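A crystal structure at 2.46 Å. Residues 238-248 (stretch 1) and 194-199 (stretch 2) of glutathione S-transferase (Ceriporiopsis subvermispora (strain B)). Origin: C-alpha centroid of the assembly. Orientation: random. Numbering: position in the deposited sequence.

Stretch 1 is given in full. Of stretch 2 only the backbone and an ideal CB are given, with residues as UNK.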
ATOM      1  N   GLY A 238       4.608  11.118 -19.604  1.00 62.08           N
ATOM      2  CA  GLY A 238       3.240  11.586 -19.645  1.00 55.20           C
ATOM      3  C   GLY A 238       2.207  10.645 -19.081  1.00 56.16           C
ATOM      4  O   GLY A 238       1.011  10.849 -19.336  1.00 57.80           O
ATOM      5  N   LYS A 239       2.617   9.636 -18.298  1.00 51.89           N
ATOM      6  CA  LYS A 239       1.681   8.580 -17.905  1.00 55.22           C
ATOM      7  C   LYS A 239       0.415   9.140 -17.268  1.00 53.27           C
ATOM      8  O   LYS A 239      -0.690   8.638 -17.513  1.00 58.69           O
ATOM      9  CB  LYS A 239       2.347   7.582 -16.948  1.00 52.66           C
ATOM     10  CG  LYS A 239       1.395   6.476 -16.476  1.00 54.00           C
ATOM     11  CD  LYS A 239       2.086   5.466 -15.569  1.00 59.06           C
ATOM     12  CE  LYS A 239       3.103   4.621 -16.337  1.00 56.10           C
ATOM     13  NZ  LYS A 239       2.489   3.754 -17.377  1.00 55.63           N
ATOM     14  N   TRP A 240       0.548  10.181 -16.448  1.00 48.48           N
ATOM     15  CA  TRP A 240      -0.616  10.663 -15.719  1.00 53.02           C
ATOM     16  C   TRP A 240      -1.539  11.462 -16.620  1.00 56.28           C
ATOM     17  O   TRP A 240      -2.769  11.371 -16.493  1.00 54.92           O
ATOM     18  CB  TRP A 240      -0.154  11.466 -14.513  1.00 51.58           C
ATOM     19  CG  TRP A 240       0.974  10.744 -13.835  1.00 54.87           C
ATOM     20  CD1 TRP A 240       2.253  11.200 -13.630  1.00 51.56           C
ATOM     21  CD2 TRP A 240       0.933   9.408 -13.315  1.00 49.57           C
ATOM     22  NE1 TRP A 240       2.994  10.236 -12.983  1.00 51.59           N
ATOM     23  CE2 TRP A 240       2.207   9.129 -12.781  1.00 53.31           C
ATOM     24  CE3 TRP A 240      -0.070   8.433 -13.215  1.00 53.66           C
ATOM     25  CZ2 TRP A 240       2.512   7.900 -12.179  1.00 57.15           C
ATOM     26  CZ3 TRP A 240       0.230   7.214 -12.619  1.00 56.41           C
ATOM     27  CH2 TRP A 240       1.512   6.955 -12.113  1.00 55.45           C
ATOM     28  N   ALA A 241      -0.961  12.224 -17.552  1.00 58.67           N
ATOM     29  CA  ALA A 241      -1.773  12.909 -18.546  1.00 56.01           C
ATOM     30  C   ALA A 241      -2.597  11.909 -19.331  1.00 55.34           C
ATOM     31  O   ALA A 241      -3.789  12.133 -19.586  1.00 60.48           O
ATOM     32  CB  ALA A 241      -0.886  13.737 -19.474  1.00 54.49           C
ATOM     33  N   LYS A 242      -1.997  10.768 -19.667  1.00 51.06           N
ATOM     34  CA  LYS A 242      -2.696   9.770 -20.466  1.00 56.63           C
ATOM     35  C   LYS A 242      -3.877   9.170 -19.711  1.00 59.76           C
ATOM     36  O   LYS A 242      -4.960   8.979 -20.285  1.00 61.05           O
ATOM     37  CB  LYS A 242      -1.707   8.694 -20.914  1.00 61.66           C
ATOM     38  CG  LYS A 242      -0.566   9.289 -21.731  1.00 56.14           C
ATOM     39  CD  LYS A 242       0.503   8.286 -22.095  1.00 59.00           C
ATOM     40  CE  LYS A 242       1.640   8.973 -22.861  1.00 61.92           C
ATOM     41  NZ  LYS A 242       2.835   8.092 -23.009  1.00 68.82           N
ATOM     42  N   GLN A 243      -3.716   8.894 -18.417  1.00 56.44           N
ATOM     43  CA  GLN A 243      -4.870   8.430 -17.658  1.00 56.58           C
ATOM     44  C   GLN A 243      -5.978   9.464 -17.651  1.00 60.05           C
ATOM     45  O   GLN A 243      -7.157   9.115 -17.777  1.00 60.52           O
ATOM     46  CB  GLN A 243      -4.469   8.085 -16.238  1.00 58.39           C
ATOM     47  CG  GLN A 243      -3.678   6.825 -16.201  1.00 65.38           C
ATOM     48  CD  GLN A 243      -3.092   6.585 -14.854  1.00 65.75           C
ATOM     49  OE1 GLN A 243      -2.752   7.532 -14.146  1.00 71.44           O
ATOM     50  NE2 GLN A 243      -2.939   5.320 -14.489  1.00 66.19           N
ATOM     51  N   LEU A 244      -5.621  10.742 -17.495  1.00 58.98           N
ATOM     52  CA  LEU A 244      -6.632  11.787 -17.555  1.00 58.32           C
ATOM     53  C   LEU A 244      -7.383  11.723 -18.876  1.00 59.74           C
ATOM     54  O   LEU A 244      -8.618  11.756 -18.903  1.00 63.07           O
ATOM     55  CB  LEU A 244      -5.985  13.158 -17.361  1.00 62.22           C
ATOM     56  CG  LEU A 244      -5.811  13.594 -15.911  1.00 57.04           C
ATOM     57  CD1 LEU A 244      -5.604  15.095 -15.820  1.00 51.09           C
ATOM     58  CD2 LEU A 244      -7.035  13.188 -15.157  1.00 55.31           C
ATOM     59  N   ALA A 245      -6.648  11.578 -19.981  1.00 56.19           N
ATOM     60  CA  ALA A 245      -7.291  11.536 -21.291  1.00 57.93           C
ATOM     61  C   ALA A 245      -8.224  10.341 -21.407  1.00 58.26           C
ATOM     62  O   ALA A 245      -9.350  10.462 -21.908  1.00 60.14           O
ATOM     63  CB  ALA A 245      -6.237  11.502 -22.394  1.00 55.64           C
ATOM     64  N   LEU A 246      -7.777   9.179 -20.931  1.00 55.43           N
ATOM     65  CA  LEU A 246      -8.596   7.979 -21.001  1.00 55.33           C
ATOM     66  C   LEU A 246      -9.940   8.157 -20.313  1.00 60.42           C
ATOM     67  O   LEU A 246     -10.935   7.542 -20.721  1.00 59.74           O
ATOM     68  CB  LEU A 246      -7.840   6.817 -20.373  1.00 59.94           C
ATOM     69  CG  LEU A 246      -6.791   6.143 -21.248  1.00 65.95           C
ATOM     70  CD1 LEU A 246      -6.000   5.167 -20.395  1.00 64.50           C
ATOM     71  CD2 LEU A 246      -7.470   5.439 -22.419  1.00 60.26           C
ATOM     72  N   PHE A 247      -9.987   8.978 -19.267  1.00 61.50           N
ATOM     73  CA  PHE A 247     -11.189   9.175 -18.475  1.00 63.16           C
ATOM     74  C   PHE A 247     -11.953  10.427 -18.859  1.00 63.51           C
ATOM     75  O   PHE A 247     -13.033  10.664 -18.307  1.00 64.43           O
ATOM     76  CB  PHE A 247     -10.834   9.235 -16.982  1.00 64.20           C
ATOM     77  CG  PHE A 247     -10.544   7.894 -16.385  1.00 63.54           C
ATOM     78  CD1 PHE A 247      -9.257   7.385 -16.384  1.00 58.07           C
ATOM     79  CD2 PHE A 247     -11.575   7.125 -15.841  1.00 63.51           C
ATOM     80  CE1 PHE A 247      -8.995   6.133 -15.846  1.00 61.76           C
ATOM     81  CE2 PHE A 247     -11.324   5.861 -15.305  1.00 61.72           C
ATOM     82  CZ  PHE A 247     -10.031   5.364 -15.308  1.00 61.79           C
ATOM     83  N   GLU A 248     -11.422  11.228 -19.788  1.00 60.74           N
ATOM     84  CA  GLU A 248     -12.011  12.532 -20.072  1.00 65.96           C
ATOM     85  C   GLU A 248     -13.514  12.443 -20.318  1.00 63.05           C
ATOM     86  O   GLU A 248     -14.283  13.252 -19.789  1.00 62.67           O
ATOM     87  CB  GLU A 248     -11.317  13.158 -21.267  1.00 66.34           C
ATOM     88  CG  GLU A 248     -11.739  14.570 -21.515  1.00 67.23           C
ATOM     89  CD  GLU A 248     -10.739  15.289 -22.383  1.00 79.03           C
ATOM     90  OE1 GLU A 248     -10.843  16.530 -22.490  1.00 84.36           O
ATOM     91  OE2 GLU A 248      -9.844  14.606 -22.946  1.00 77.69           O
ATOM     92  N   UNK A 194       5.589  -5.103 -18.261  1.00 52.98           N
ATOM     93  CA  UNK A 194       4.541  -4.608 -19.147  1.00 52.70           C
ATOM     94  C   UNK A 194       4.017  -3.282 -18.595  1.00 59.74           C
ATOM     95  O   UNK A 194       3.379  -3.257 -17.539  1.00 56.89           O
ATOM     96  CB  UNK A 194       3.410  -5.629 -19.287  1.00 52.70           C
ATOM     97  N   UNK A 195       4.261  -2.184 -19.308  1.00 58.73           N
ATOM     98  CA  UNK A 195       3.917  -0.849 -18.809  1.00 56.86           C
ATOM     99  C   UNK A 195       2.446  -0.548 -19.092  1.00 59.76           C
ATOM    100  O   UNK A 195       2.072  -0.195 -20.217  1.00 59.09           O
ATOM    101  CB  UNK A 195       4.812   0.216 -19.447  1.00 56.86           C
ATOM    102  N   UNK A 196       1.606  -0.661 -18.059  1.00 59.04           N
ATOM    103  CA  UNK A 196       0.171  -0.454 -18.187  1.00 54.24           C
ATOM    104  C   UNK A 196      -0.224   0.973 -17.828  1.00 64.58           C
ATOM    105  O   UNK A 196       0.525   1.729 -17.184  1.00 60.27           O
ATOM    106  CB  UNK A 196      -0.586  -1.445 -17.301  1.00 54.24           C
ATOM    107  N   UNK A 197      -1.437   1.327 -18.240  1.00 55.61           N
ATOM    108  CA  UNK A 197      -2.089   2.511 -17.720  1.00 56.15           C
ATOM    109  C   UNK A 197      -3.165   2.179 -16.705  1.00 55.74           C
ATOM    110  O   UNK A 197      -3.459   3.011 -15.840  1.00 58.13           O
ATOM    111  CB  UNK A 197      -2.692   3.322 -18.868  1.00 56.15           C
ATOM    112  N   UNK A 198      -3.742   0.990 -16.780  1.00 52.49           N
ATOM    113  CA  UNK A 198      -4.720   0.530 -15.820  1.00 48.40           C
ATOM    114  C   UNK A 198      -4.141  -0.617 -15.010  1.00 56.53           C
ATOM    115  O   UNK A 198      -3.379  -1.448 -15.526  1.00 56.63           O
ATOM    116  CB  UNK A 198      -6.012   0.104 -16.521  1.00 48.40           C
ATOM    117  N   UNK A 199      -4.546  -0.681 -13.742  1.00 53.56           N
ATOM    118  CA  UNK A 199      -3.976  -1.677 -12.837  1.00 56.19           C
ATOM    119  C   UNK A 199      -4.261  -3.111 -13.283  1.00 58.41           C
ATOM    120  O   UNK A 199      -3.370  -3.967 -13.208  1.00 55.53           O
ATOM    121  CB  UNK A 199      -4.520  -1.463 -11.423  1.00 56.19           C
TER

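Position 194 lies beyond the reach of the helix: nothing of stretch 1 comes near its ideal CB. Its phi and psi of -95° and 113° suit almost any residue, and stretch 1 adds no demand of its own. The deposited residue is Asn194, whose side chain makes no contact with the helix.

At position 195 the CA-to-CB bond points sideways, yet the ideal CB lies 4.7 Å from Lys239 NZ. That amine ends a long side chain whose CA-to-CB bond points toward this loop, and it brings a positive charge. An acidic residue would suit best; a neutral acceptor such as asparagine could also hydrogen-bond, without the charge. The residue is Asp195. With chi1 near 180° (t), its carboxylate turns to the amine, and Lys239 NZ donates to Asp195 OD1 at 2.6 Å, a hydrogen bond within a salt bridge.

Position 196 meets the helix through its backbone. Its carbonyl faces the same amine, an interaction open to any side chain, while its CB has nothing of stretch 1 close by. Many residues would fit. Lys196 is found, and Lys239 NZ donates to Lys196 O at 2.8 Å, so one amine ties down two successive residues. The side chain of Lys196 leads away from the helix, and its NZ donates to Asn194 O at 2.8 Å.

Position 197 is the center of the contact. Its ideal CB stands 4.1 Å from Leu246 CD1 and 4.5 Å from Gln243 CG, with the aliphatic part of Lys239 and the CB of Lys242 also nearby. This largely hydrocarbon surface favors a branched or flexible apolar chain: leucine, isoleucine or methionine. Leu197 fills it. Its CD2 packs 3.6 Å from Gln243 CG, 3.8 Å from Lys242 CB and 3.9 Å from Lys239 CG, while its CB meets Leu246 CD1 at 4.1 Å. The backbone adds a polar anchor, for Gln243 NE2 donates to Leu197 O at 2.7 Å with a nearly straight angle of 163°.

At position 198 the CA-to-CB bond points sideways and the CB is not close to the helix, but Leu246 and Phe247 offer apolar surface to a chain long enough to reach them. Leucine or methionine would serve. Leu198 brings its CD2 to 4.4 Å from Leu246 CD1 and 4.5 Å from Phe247 CE1, approaching that ring obliquely.

Position 199 again has no part of stretch 1 near its CB, and several residues would do. Phe199 makes no direct contact with the helix.

Stretch 2 (194-199) NDKLLF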
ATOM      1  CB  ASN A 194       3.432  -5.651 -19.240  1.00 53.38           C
ATOM      2  CG  ASN A 194       2.235  -5.154 -19.987  1.00 64.10           C
ATOM      3  OD1 ASN A 194       2.367  -4.405 -20.961  1.00 72.72           O
ATOM      4  ND2 ASN A 194       1.045  -5.557 -19.538  1.00 54.53           N
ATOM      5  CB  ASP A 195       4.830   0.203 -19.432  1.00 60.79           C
ATOM      6  CG  ASP A 195       4.600   1.601 -18.857  1.00 62.00           C
ATOM      7  OD1 ASP A 195       3.984   1.724 -17.777  1.00 64.35           O
ATOM      8  OD2 ASP A 195       5.033   2.586 -19.492  1.00 68.18           O
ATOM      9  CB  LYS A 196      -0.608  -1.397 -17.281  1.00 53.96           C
ATOM     10  CG  LYS A 196      -0.233  -2.852 -17.407  1.00 57.93           C
ATOM     11  CD  LYS A 196      -0.586  -3.592 -16.117  1.00 55.59           C
ATOM     12  CE  LYS A 196       0.486  -4.609 -15.777  1.00 59.07           C
ATOM     13  NZ  LYS A 196       1.775  -4.021 -15.336  1.00 53.87           N
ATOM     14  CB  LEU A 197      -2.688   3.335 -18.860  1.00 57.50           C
ATOM     15  CG  LEU A 197      -1.611   4.182 -19.521  1.00 57.84           C
ATOM     16  CD1 LEU A 197      -1.907   4.289 -20.984  1.00 56.73           C
ATOM     17  CD2 LEU A 197      -1.549   5.548 -18.858  1.00 58.01           C
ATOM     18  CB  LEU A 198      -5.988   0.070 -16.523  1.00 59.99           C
ATOM     19  CG  LEU A 198      -6.549   1.052 -17.544  1.00 64.17           C
ATOM     20  CD1 LEU A 198      -7.914   0.555 -17.988  1.00 61.75           C
ATOM     21  CD2 LEU A 198      -6.631   2.475 -16.963  1.00 58.70           C
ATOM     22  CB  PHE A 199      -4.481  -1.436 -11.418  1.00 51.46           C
ATOM     23  CG  PHE A 199      -3.568  -0.573 -10.638  1.00 53.35           C
ATOM     24  CD1 PHE A 199      -3.540   0.801 -10.865  1.00 49.76           C
ATOM     25  CD2 PHE A 199      -2.685  -1.131  -9.732  1.00 48.20           C
ATOM     26  CE1 PHE A 199      -2.666   1.612 -10.176  1.00 48.92           C
ATOM     27  CE2 PHE A 199      -1.807  -0.323  -9.026  1.00 49.50           C
ATOM     28  CZ  PHE A 199      -1.792   1.054  -9.255  1.00 50.64           C
TER
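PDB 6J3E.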